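Local atomic coordinates of flavin adenine dinucleotide synthase (Saccharomyces cerevisiae, PDB entry 2WSI), a protein that catalyses the transfer of an adenylyl group from ATP to flavin mononucleotide, forming the coenzyme flavin adenine dinucleotide and diphosphate. Residues L175-Q179 against R190-L195. Numbering follows the deposited sequence.
Sequences LKPIQ and RLQPLL. With FAD (flavin-adenine dinucleotide), chain C.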
# COMPACT_ATOMS: atom_id res chain seq x y z
N LEU A 175 -13.89 11.43 4.78
CA LEU A 175 -12.62 11.55 4.09
C LEU A 175 -12.95 11.88 2.64
O LEU A 175 -13.97 11.42 2.11
CB LEU A 175 -11.80 10.23 4.20
CG LEU A 175 -11.27 9.86 5.59
CD1 LEU A 175 -10.59 8.48 5.60
CD2 LEU A 175 -10.31 10.89 6.12
N LYS A 176 -12.09 12.67 2.00
CA LYS A 176 -12.21 13.00 0.59
C LYS A 176 -10.88 12.69 -0.11
O LYS A 176 -9.83 12.71 0.54
CB LYS A 176 -12.51 14.49 0.43
CG LYS A 176 -13.85 14.94 1.03
CD LYS A 176 -13.80 16.39 1.53
CE LYS A 176 -13.21 17.36 0.48
NZ LYS A 176 -14.25 17.87 -0.45
N PRO A 177 -10.91 12.44 -1.42
CA PRO A 177 -9.69 12.17 -2.21
C PRO A 177 -8.69 13.32 -2.17
O PRO A 177 -7.48 13.10 -2.18
CB PRO A 177 -10.19 12.00 -3.65
CG PRO A 177 -11.70 11.64 -3.50
CD PRO A 177 -12.15 12.28 -2.21
N ILE A 178 -9.17 14.56 -2.18
CA ILE A 178 -8.24 15.69 -2.02
C ILE A 178 -8.79 16.54 -0.87
O ILE A 178 -9.89 17.06 -0.97
CB ILE A 178 -8.10 16.50 -3.31
CG1 ILE A 178 -7.54 15.61 -4.45
CG2 ILE A 178 -7.20 17.70 -3.09
CD1 ILE A 178 -7.36 16.35 -5.78
N GLN A 179 -8.03 16.66 0.21
CA GLN A 179 -8.58 17.20 1.45
C GLN A 179 -7.49 17.87 2.29
O GLN A 179 -6.42 17.31 2.49
CB GLN A 179 -9.20 16.03 2.25
CG GLN A 179 -9.98 16.44 3.45
CD GLN A 179 -10.67 15.25 4.11
OE1 GLN A 179 -10.25 14.11 3.94
NE2 GLN A 179 -11.72 15.52 4.87
N ARG A 190 -3.95 16.51 2.01
CA ARG A 190 -4.03 15.05 2.03
C ARG A 190 -4.52 14.55 0.66
O ARG A 190 -5.54 15.03 0.14
CB ARG A 190 -4.98 14.57 3.13
CG ARG A 190 -4.55 14.99 4.51
CD ARG A 190 -5.51 14.40 5.58
NE ARG A 190 -6.68 15.26 5.77
CZ ARG A 190 -7.68 14.99 6.59
NH1 ARG A 190 -7.66 13.88 7.32
NH2 ARG A 190 -8.70 15.84 6.71
N LEU A 191 -3.76 13.61 0.11
CA LEU A 191 -4.09 12.97 -1.16
C LEU A 191 -4.42 11.52 -0.82
O LEU A 191 -3.54 10.75 -0.42
CB LEU A 191 -2.89 13.03 -2.12
CG LEU A 191 -2.33 14.42 -2.41
CD1 LEU A 191 -1.16 14.34 -3.41
CD2 LEU A 191 -3.46 15.37 -2.94
N GLN A 192 -5.68 11.14 -1.01
CA GLN A 192 -6.23 9.89 -0.47
C GLN A 192 -7.00 9.18 -1.59
O GLN A 192 -8.23 9.02 -1.52
CB GLN A 192 -7.16 10.24 0.72
CG GLN A 192 -6.38 10.87 1.87
CD GLN A 192 -7.24 11.41 3.01
OE1 GLN A 192 -8.29 12.04 2.80
NE2 GLN A 192 -6.76 11.22 4.21
N PRO A 193 -6.29 8.76 -2.64
CA PRO A 193 -6.97 8.21 -3.82
C PRO A 193 -7.35 6.73 -3.70
O PRO A 193 -7.92 6.21 -4.65
CB PRO A 193 -5.94 8.38 -4.95
CG PRO A 193 -4.60 8.75 -4.26
CD PRO A 193 -4.82 8.75 -2.78
N LEU A 194 -7.02 6.08 -2.59
CA LEU A 194 -7.40 4.68 -2.35
C LEU A 194 -8.69 4.56 -1.55
O LEU A 194 -9.08 3.46 -1.13
CB LEU A 194 -6.27 3.95 -1.60
CG LEU A 194 -6.12 2.47 -1.97
CD1 LEU A 194 -5.63 2.32 -3.38
CD2 LEU A 194 -5.16 1.72 -1.01
N LEU A 195 -9.36 5.68 -1.29
CA LEU A 195 -10.42 5.67 -0.30
C LEU A 195 -11.58 4.70 -0.59
O LEU A 195 -12.21 4.23 0.34
CB LEU A 195 -11.03 7.07 -0.14
CG LEU A 195 -10.24 8.03 0.75
CD1 LEU A 195 -10.94 9.38 0.75
CD2 LEU A 195 -10.09 7.45 2.19
PA FAD C . -3.14 3.82 9.20
O1A FAD C . -2.71 2.53 9.84
O2A FAD C . -2.78 5.00 10.06
O5B FAD C . -2.60 3.99 7.68
C5B FAD C . -3.22 4.96 6.85
C4B FAD C . -2.17 5.52 5.89
O4B FAD C . -1.36 6.44 6.57
C3B FAD C . -1.24 4.44 5.38
O3B FAD C . -1.73 3.84 4.21
C2B FAD C . 0.03 5.23 5.11
O2B FAD C . -0.03 5.85 3.84
C1B FAD C . -0.01 6.29 6.18
N9A FAD C . 0.77 5.80 7.34
C8A FAD C . 0.31 5.15 8.45
N7A FAD C . 1.36 4.90 9.28
C5A FAD C . 2.48 5.38 8.67
C6A FAD C . 3.81 5.39 9.03
N6A FAD C . 4.25 4.87 10.19
N1A FAD C . 4.71 5.98 8.18
C2A FAD C . 4.32 6.55 6.99
N3A FAD C . 3.00 6.50 6.62
C4A FAD C . 2.11 5.95 7.47
N1 FAD C . -6.29 12.54 11.00
C2 FAD C . -7.11 13.62 11.24
O2 FAD C . -8.06 13.51 12.01
N3 FAD C . -6.86 14.82 10.62
C4 FAD C . -5.79 14.96 9.76
O4 FAD C . -5.64 16.07 9.23
C4X FAD C . -4.96 13.87 9.51
N5 FAD C . -3.87 13.97 8.64
C5X FAD C . -3.07 12.87 8.40
C6 FAD C . -1.98 12.95 7.53
C7 FAD C . -1.16 11.84 7.33
C7M FAD C . 0.03 11.90 6.42
C8 FAD C . -1.45 10.65 7.98
C8M FAD C . -0.60 9.43 7.76
C9 FAD C . -2.54 10.57 8.83
C9A FAD C . -3.34 11.67 9.05
N10 FAD C . -4.41 11.56 9.92
C10 FAD C . -5.23 12.65 10.13
C1' FAD C . -4.70 10.25 10.58
C2' FAD C . -5.63 9.39 9.69
O2' FAD C . -6.78 10.07 9.26
C3' FAD C . -6.06 8.08 10.36
O3' FAD C . -6.97 8.37 11.39
C4' FAD C . -4.86 7.35 10.93
O4' FAD C . -3.83 7.28 9.97
C5' FAD C . -5.24 5.92 11.32
O5' FAD C . -6.06 5.37 10.30
P FAD C . -5.87 3.83 9.84
O1P FAD C . -5.53 2.98 11.04
O2P FAD C . -7.08 3.38 9.05
O3P FAD C . -4.67 3.77 8.79
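An antiparallel beta hairpin, strands 178-180 and 189-191, closes one edge of the mixed sheet in this PAPS reductase-family fold. Gln-179 and Arg-190 form a hydrogen-bonded pair, Gln-179 N to Arg-190 O at 3.0 Å and Arg-190 N to Gln-179 O at 2.6 Å; beyond the strands, Gln-192 N reaches Pro-177 O at 2.9 Å. On one face Ile-178 and Leu-191, both mt rotamers, lie against helix 25-45. The other face carries Gln-179 and Arg-190. The extended tt side chain of Gln-179 runs back alongside its own segment, where OE1 accepts a hydrogen bond from Lys-176 N at 3.0 Å, and the same oxygen lies over one face of the Arg-190 guanidinium. Arg-190, whose chi3 of -85° bends the chain, donates from NH2 to Arg-180 O. Beyond the paired strands, Leu-175 CD1 packs on Leu-195 CD2 at 3.6 Å. The hairpin thus presents Arg-190 to the flavin: the opposite guanidinium face lies over the pyrimidine end of the isoalloxazine, Arg-190 NH1 being 3.3 Å from FAD C4.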